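Local coordinates for telomere length regulator taz1 (Schizosaccharomyces pombe, PDB 4ZMI), which binds double-stranded telomeric DNA and regulates telomere length and function, with this chain being its helical domain, at residues S122-A127 / G139-L144; E165-C170 / D177-V182. All coordinates share one frame; numbering follows the deposited sequence. Where two conformers were deposited one is given.

Interaction 1. Residues S122-A127 / G139-L144; sequences SIVLDA and GDALVL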
ATOM      1  N   SER A 122       1.111   2.107   3.321  1.00 38.77           N
ATOM      2  CA  SER A 122       2.430   2.261   2.709  1.00 40.62           C
ATOM      3  C   SER A 122       2.277   2.602   1.250  1.00 41.32           C
ATOM      4  O   SER A 122       2.930   3.507   0.759  1.00 42.88           O
ATOM      5  CB  SER A 122       3.235   0.957   2.837  1.00 41.14           C
ATOM      6  OG  SER A 122       3.524   0.739   4.192  1.00 46.29           O
ATOM      7  N   ILE A 123       1.430   1.851   0.545  1.00 44.12           N
ATOM      8  CA  ILE A 123       1.316   2.046  -0.898  1.00 50.90           C
ATOM      9  C   ILE A 123       0.763   3.421  -1.234  1.00 55.22           C
ATOM     10  O   ILE A 123       1.316   4.103  -2.092  1.00 58.13           O
ATOM     11  CB  ILE A 123       0.489   0.940  -1.561  1.00 55.60           C
ATOM     12  CG1 ILE A 123       1.160  -0.402  -1.311  1.00 52.52           C
ATOM     13  CG2 ILE A 123       0.360   1.167  -3.065  1.00 49.17           C
ATOM     14  CD1 ILE A 123       0.247  -1.575  -1.548  1.00 55.61           C
ATOM     15  N   VAL A 124      -0.316   3.830  -0.558  1.00 54.26           N
ATOM     16  CA  VAL A 124      -0.871   5.170  -0.763  1.00 47.78           C
ATOM     17  C   VAL A 124       0.153   6.296  -0.481  1.00 47.08           C
ATOM     18  O   VAL A 124       0.291   7.211  -1.277  1.00 55.05           O
ATOM     19  CB  VAL A 124      -2.146   5.398   0.096  1.00 52.55           C
ATOM     20  CG1 VAL A 124      -2.675   6.827  -0.076  1.00 47.98           C
ATOM     21  CG2 VAL A 124      -3.216   4.393  -0.263  1.00 53.92           C
ATOM     22  N   LEU A 125       0.866   6.226   0.646  1.00 45.74           N
ATOM     23  CA  LEU A 125       1.865   7.242   0.983  1.00 49.84           C
ATOM     24  C   LEU A 125       2.990   7.225  -0.039  1.00 53.37           C
ATOM     25  O   LEU A 125       3.499   8.276  -0.418  1.00 52.03           O
ATOM     26  CB  LEU A 125       2.440   7.048   2.392  1.00 45.24           C
ATOM     27  CG  LEU A 125       1.511   7.447   3.554  1.00 47.00           C
ATOM     28  CD1 LEU A 125       2.007   6.801   4.825  1.00 44.60           C
ATOM     29  CD2 LEU A 125       1.431   8.961   3.759  1.00 40.29           C
ATOM     30  N   ASP A 126       3.381   6.031  -0.483  1.00 53.22           N
ATOM     31  CA  ASP A 126       4.459   5.920  -1.463  1.00 50.72           C
ATOM     32  C   ASP A 126       4.043   6.616  -2.746  1.00 54.90           C
ATOM     33  O   ASP A 126       4.799   7.404  -3.299  1.00 58.53           O
ATOM     34  CB  ASP A 126       4.801   4.469  -1.744  1.00 50.31           C
ATOM     35  CG  ASP A 126       5.981   4.323  -2.691  1.00 58.20           C
ATOM     36  OD1 ASP A 126       7.035   4.953  -2.444  1.00 56.49           O
ATOM     37  OD2 ASP A 126       5.845   3.580  -3.689  1.00 58.41           O
ATOM     38  N   ALA A 127       2.824   6.347  -3.198  1.00 50.35           N
ATOM     39  CA  ALA A 127       2.267   7.045  -4.359  1.00 49.56           C
ATOM     40  C   ALA A 127       2.277   8.542  -4.137  1.00 57.04           C
ATOM     41  O   ALA A 127       2.701   9.304  -5.001  1.00 65.00           O
ATOM     42  CB  ALA A 127       0.841   6.569  -4.648  1.00 45.84           C
ATOM     43  N   GLY A 139      -5.148  12.678  -6.662  1.00 80.46           N
ATOM     44  CA  GLY A 139      -6.447  12.906  -6.058  1.00 66.49           C
ATOM     45  C   GLY A 139      -7.062  11.642  -5.494  1.00 62.23           C
ATOM     46  O   GLY A 139      -7.496  11.631  -4.348  1.00 66.71           O
ATOM     47  N   ASP A 140      -7.082  10.578  -6.296  1.00 62.42           N
ATOM     48  CA  ASP A 140      -7.513   9.253  -5.850  1.00 66.67           C
ATOM     49  C   ASP A 140      -6.717   8.741  -4.636  1.00 68.49           C
ATOM     50  O   ASP A 140      -7.260   8.049  -3.772  1.00 65.67           O
ATOM     51  CB  ASP A 140      -7.394   8.245  -7.007  1.00 79.82           C
ATOM     52  CG  ASP A 140      -8.288   8.604  -8.209  1.00 97.82           C
ATOM     53  OD1 ASP A 140      -8.953   9.671  -8.183  1.00100.52           O
ATOM     54  OD2 ASP A 140      -8.316   7.826  -9.189  1.00102.07           O
ATOM     55  N   ALA A 141      -5.426   9.058  -4.580  1.00 65.55           N
ATOM     56  CA  ALA A 141      -4.602   8.606  -3.465  1.00 65.60           C
ATOM     57  C   ALA A 141      -4.949   9.377  -2.191  1.00 63.05           C
ATOM     58  O   ALA A 141      -5.011   8.801  -1.106  1.00 60.38           O
ATOM     59  CB  ALA A 141      -3.125   8.728  -3.799  1.00 61.20           C
ATOM     60  N   LEU A 142      -5.193  10.673  -2.317  1.00 60.50           N
ATOM     61  CA  LEU A 142      -5.678  11.437  -1.171  1.00 62.45           C
ATOM     62  C   LEU A 142      -6.990  10.876  -0.640  1.00 63.24           C
ATOM     63  O   LEU A 142      -7.189  10.763   0.573  1.00 64.12           O
ATOM     64  CB  LEU A 142      -5.836  12.906  -1.525  1.00 64.26           C
ATOM     65  CG  LEU A 142      -4.458  13.559  -1.645  1.00 66.28           C
ATOM     66  CD1 LEU A 142      -4.562  14.992  -2.160  1.00 64.59           C
ATOM     67  CD2 LEU A 142      -3.752  13.515  -0.306  1.00 58.94           C
ATOM     68  N   VAL A 143      -7.878  10.486  -1.540  1.00 63.83           N
ATOM     69  CA  VAL A 143      -9.196  10.052  -1.096  1.00 67.62           C
ATOM     70  C   VAL A 143      -9.082   8.709  -0.385  1.00 67.58           C
ATOM     71  O   VAL A 143      -9.597   8.529   0.723  1.00 63.50           O
ATOM     72  CB  VAL A 143     -10.211  10.031  -2.258  1.00 70.71           C
ATOM     73  CG1 VAL A 143     -11.534   9.455  -1.804  1.00 65.72           C
ATOM     74  CG2 VAL A 143     -10.406  11.455  -2.790  1.00 71.25           C
ATOM     75  N   LEU A 144      -8.357   7.787  -1.000  1.00 64.27           N
ATOM     76  CA  LEU A 144      -8.109   6.503  -0.380  1.00 58.15           C
ATOM     77  C   LEU A 144      -7.377   6.692   0.955  1.00 53.40           C
ATOM     78  O   LEU A 144      -7.610   5.965   1.911  1.00 57.28           O
ATOM     79  CB  LEU A 144      -7.320   5.630  -1.335  1.00 55.94           C
ATOM     80  CG  LEU A 144      -7.287   4.157  -0.947  1.00 63.54           C
ATOM     81  CD1 LEU A 144      -8.672   3.568  -0.983  1.00 59.40           C
ATOM     82  CD2 LEU A 144      -6.351   3.377  -1.868  1.00 66.44           C
TER
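Ala141 and Leu144 of residues 139-144 close over one side chain, Val124 of residues 122-127, in an antiparallel helical hairpin. Helices 118-130 and 137-154 follow one another in this all-helical domain, which belongs by sequence to the telomere repeat binding factor family. The case illustrates how a small residue lets two helices come close: where they pass, Ala141 CA lies only 5.7 Å from Val124 CA.

Along the second helix the contact begins at Ala141. Its methyl is directed at the partner helix, and CG1 of Val124 stands 4.2 Å from CB of Ala141. The same CG1 presses more tightly on the backbone, 3.2 Å from O of Ala141, a methyl-to-carbonyl contact and not a hydrogen bond. Val124 can make it because CG1 is anti to its own backbone N (chi1 177°), which leaves CG2 beside that N and turned to the next part of the hairpin. Ala127 CB lies nearby, 4.6 Å from CB of Ala141, just beyond contact.

One turn on, Leu144 takes up the second branch of Val124. All three main participants are buried, and no hydrogen bond crosses between the segments. Phe224 of helix 214-229 lies against both Ala141 and Leu144, while Val124 also touches Phe145 and Leu148 further along helix 137-154, so helix 214-229 packs on the same apolar patch.

With a second torsion of 63° placing CD1 of Leu144, the other methyl extends anti to CA, and the two side chains meet obliquely, CD2 of Leu144 coming 3.7 Å from CG2 of Val124.

Interaction 2. Residues E165-C170 / D177-V182; sequences EFILSC and DALNVV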
ATOM      1  N   GLU A 165       3.345   9.345  13.733  1.00 48.46           N
ATOM      2  CA  GLU A 165       3.501   7.926  13.972  1.00 53.78           C
ATOM      3  C   GLU A 165       2.644   7.187  12.934  1.00 49.70           C
ATOM      4  O   GLU A 165       3.080   6.208  12.352  1.00 49.05           O
ATOM      5  CB  GLU A 165       3.121   7.622  15.422  1.00 64.15           C
ATOM      6  CG  GLU A 165       3.326   6.203  15.895  1.00 86.99           C
ATOM      7  CD  GLU A 165       3.333   6.109  17.421  1.00101.55           C
ATOM      8  OE1 GLU A 165       2.459   6.741  18.067  1.00 95.70           O
ATOM      9  OE2 GLU A 165       4.233   5.426  17.969  1.00111.41           O
ATOM     10  N   PHE A 166       1.453   7.707  12.656  1.00 46.75           N
ATOM     11  CA  PHE A 166       0.556   7.119  11.652  1.00 44.24           C
ATOM     12  C   PHE A 166       1.239   7.035  10.276  1.00 44.94           C
ATOM     13  O   PHE A 166       1.121   6.050   9.575  1.00 43.93           O
ATOM     14  CB  PHE A 166      -0.725   7.966  11.562  1.00 45.88           C
ATOM     15  CG  PHE A 166      -1.802   7.349  10.728  1.00 47.69           C
ATOM     16  CD1 PHE A 166      -2.764   6.529  11.311  1.00 53.49           C
ATOM     17  CD2 PHE A 166      -1.857   7.581   9.368  1.00 39.30           C
ATOM     18  CE1 PHE A 166      -3.754   5.956  10.558  1.00 49.21           C
ATOM     19  CE2 PHE A 166      -2.852   7.003   8.611  1.00 44.31           C
ATOM     20  CZ  PHE A 166      -3.797   6.197   9.204  1.00 43.75           C
ATOM     21  N   ILE A 167       1.968   8.080   9.912  1.00 45.35           N
ATOM     22  CA  ILE A 167       2.651   8.153   8.631  1.00 45.41           C
ATOM     23  C   ILE A 167       3.964   7.358   8.590  1.00 48.20           C
ATOM     24  O   ILE A 167       4.155   6.517   7.721  1.00 49.09           O
ATOM     25  CB  ILE A 167       2.954   9.621   8.293  1.00 48.08           C
ATOM     26  CG1 ILE A 167       1.631  10.366   7.989  1.00 46.12           C
ATOM     27  CG2 ILE A 167       3.994   9.716   7.160  1.00 34.32           C
ATOM     28  CD1 ILE A 167       1.759  11.866   8.055  1.00 45.88           C
ATOM     29  N   LEU A 168       4.858   7.620   9.535  1.00 47.13           N
ATOM     30  CA  LEU A 168       6.210   7.057   9.499  1.00 49.83           C
ATOM     31  C   LEU A 168       6.322   5.561   9.841  1.00 51.77           C
ATOM     32  O   LEU A 168       7.228   4.875   9.375  1.00 49.36           O
ATOM     33  CB  LEU A 168       7.113   7.856  10.431  1.00 46.28           C
ATOM     34  CG  LEU A 168       7.297   9.303  10.008  1.00 47.76           C
ATOM     35  CD1 LEU A 168       7.894  10.110  11.170  1.00 48.46           C
ATOM     36  CD2 LEU A 168       8.189   9.387   8.747  1.00 45.53           C
ATOM     37  N   SER A 169       5.399   5.061  10.653  1.00 42.03           N
ATOM     38  CA  SER A 169       5.413   3.667  11.040  1.00 42.82           C
ATOM     39  C   SER A 169       5.266   2.754   9.814  1.00 46.09           C
ATOM     40  O   SER A 169       5.573   1.598   9.886  1.00 54.79           O
ATOM     41  CB  SER A 169       4.264   3.392  12.001  1.00 45.24           C
ATOM     42  OG  SER A 169       3.038   3.447  11.273  1.00 51.86           O
ATOM     43  N   CYS A 170       4.811   3.269   8.681  1.00 43.18           N
ATOM     44  CA  CYS A 170       4.646   2.475   7.469  0.50 43.52           C
ATOM     45  C   CYS A 170       5.578   2.905   6.339  1.00 46.36           C
ATOM     46  O   CYS A 170       5.341   2.537   5.193  1.00 47.67           O
ATOM     47  CB  CYS A 170       3.202   2.579   6.949  0.50 39.99           C
ATOM     48  SG  CYS A 170       1.896   1.934   8.033  0.50 36.20           S
ATOM     49  N   ASP A 177      10.744  15.327   8.058  1.00 61.30           N
ATOM     50  CA  ASP A 177      11.628  16.163   7.255  1.00 61.33           C
ATOM     51  C   ASP A 177      12.209  15.351   6.122  1.00 66.57           C
ATOM     52  O   ASP A 177      12.225  15.789   4.974  1.00 70.27           O
ATOM     53  CB  ASP A 177      12.761  16.707   8.101  1.00 66.96           C
ATOM     54  CG  ASP A 177      12.705  18.190   8.223  1.00 81.36           C
ATOM     55  OD1 ASP A 177      12.340  18.659   9.317  1.00 86.49           O
ATOM     56  OD2 ASP A 177      13.003  18.881   7.219  1.00 90.50           O
ATOM     57  N   ALA A 178      12.673  14.154   6.474  1.00 64.06           N
ATOM     58  CA  ALA A 178      13.265  13.215   5.538  1.00 59.65           C
ATOM     59  C   ALA A 178      12.367  12.992   4.331  1.00 63.25           C
ATOM     60  O   ALA A 178      12.840  12.864   3.202  1.00 70.34           O
ATOM     61  CB  ALA A 178      13.547  11.899   6.240  1.00 48.49           C
ATOM     62  N   LEU A 179      11.062  12.963   4.561  1.00 54.43           N
ATOM     63  CA  LEU A 179      10.139  12.800   3.448  1.00 53.04           C
ATOM     64  C   LEU A 179      10.326  13.916   2.434  1.00 56.34           C
ATOM     65  O   LEU A 179      10.176  13.693   1.236  1.00 60.62           O
ATOM     66  CB  LEU A 179       8.690  12.766   3.929  1.00 49.23           C
ATOM     67  CG  LEU A 179       8.297  11.687   4.938  1.00 50.25           C
ATOM     68  CD1 LEU A 179       6.798  11.672   5.111  1.00 47.07           C
ATOM     69  CD2 LEU A 179       8.744  10.358   4.434  1.00 43.95           C
ATOM     70  N   ASN A 180      10.654  15.116   2.909  1.00 58.74           N
ATOM     71  CA  ASN A 180      10.872  16.248   2.001  1.00 72.80           C
ATOM     72  C   ASN A 180      12.099  16.040   1.119  1.00 79.27           C
ATOM     73  O   ASN A 180      12.235  16.655   0.064  1.00 79.54           O
ATOM     74  CB  ASN A 180      11.010  17.556   2.780  1.00 74.22           C
ATOM     75  CG  ASN A 180       9.724  17.957   3.486  1.00 81.63           C
ATOM     76  OD1 ASN A 180       8.626  17.840   2.930  1.00 86.59           O
ATOM     77  ND2 ASN A 180       9.854  18.433   4.720  1.00 84.41           N
ATOM     78  N   VAL A 181      12.987  15.160   1.566  1.00 77.52           N
ATOM     79  CA  VAL A 181      14.223  14.876   0.858  1.00 80.01           C
ATOM     80  C   VAL A 181      14.006  13.830  -0.243  1.00 81.42           C
ATOM     81  O   VAL A 181      14.706  13.840  -1.262  1.00 81.49           O
ATOM     82  CB  VAL A 181      15.338  14.453   1.856  1.00 83.21           C
ATOM     83  CG1 VAL A 181      16.411  13.596   1.204  1.00 84.75           C
ATOM     84  CG2 VAL A 181      15.948  15.678   2.523  1.00 81.46           C
ATOM     85  N   VAL A 182      13.026  12.942  -0.060  1.00 67.26           N
ATOM     86  CA  VAL A 182      12.804  11.874  -1.035  1.00 52.58           C
ATOM     87  C   VAL A 182      11.576  12.052  -1.922  1.00 61.60           C
ATOM     88  O   VAL A 182      11.367  11.277  -2.852  1.00 71.54           O
ATOM     89  CB  VAL A 182      12.705  10.512  -0.355  1.00 55.82           C
ATOM     90  CG1 VAL A 182      13.895  10.315   0.570  1.00 58.33           C
ATOM     91  CG2 VAL A 182      11.385  10.397   0.428  1.00 56.55           C
TER
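Leu179 of residues 177-182 is met by Ile167 and Leu168 of residues 165-170, a small apolar contact within a helix-loop-helix of the all-helical TRF-family domain: two short successive helices, 163-168 and 176-182, joined by a short connection. The helix backbones stay well apart, with Leu168 CA 9.2 Å from Leu179 CA, and the gap is bridged by the ends of side chains.

The apolar part rests on two neighbouring side chains of the first segment. Ile167 offers its short branch, CG2, 4.0 Å from CD1 of Leu179, the side chains crossing at a slant. Leu179 CD1 gets this far because its side chain is extended, CD1 lying anti to CA (chi2 -171°). Leu168 approaches more loosely, its CD2 4.5 Å from CG of Leu179. Around this group Leu179 also packs on Leu129, Leu171, Tyr173 and Trp187, so it is enclosed from several parts of the fold. Leu168 belongs as well to the magnesium site, completed by Leu171 and Tyr173 in the connection between the segments.

Hydrogen bonds act within each segment, not across. In the second, Asn180 N reaches Asp177 O at 2.7 Å, a three-residue spacing that tightens the turn carrying Leu179. In the first, the Glu165 carbonyl takes two donors: Ser169 N at 3.1 Å, and, weakly, Ser169 OG, 3.0 Å from Glu165 O.

How the interactions relate
The two contacts follow one another in sequence, with centres 14 Å apart. They are nevertheless joined directly: OG of Ser122, from 122-127, is 2.7 Å from O of Cys170, a probable hydrogen bond, and CD1 of Leu125 packs 3.6 Å from O of Ile167. Helix 118-130 thus meets helix 137-154 through Val124 and residues 165-170 through Ser122 and Leu125. Interaction 2 is the more peripheral, its centre about 15 Å from the chain centre against 8 Å for interaction 1, and its Leu168 belongs to the magnesium site, the side chain about 4 Å from the ion.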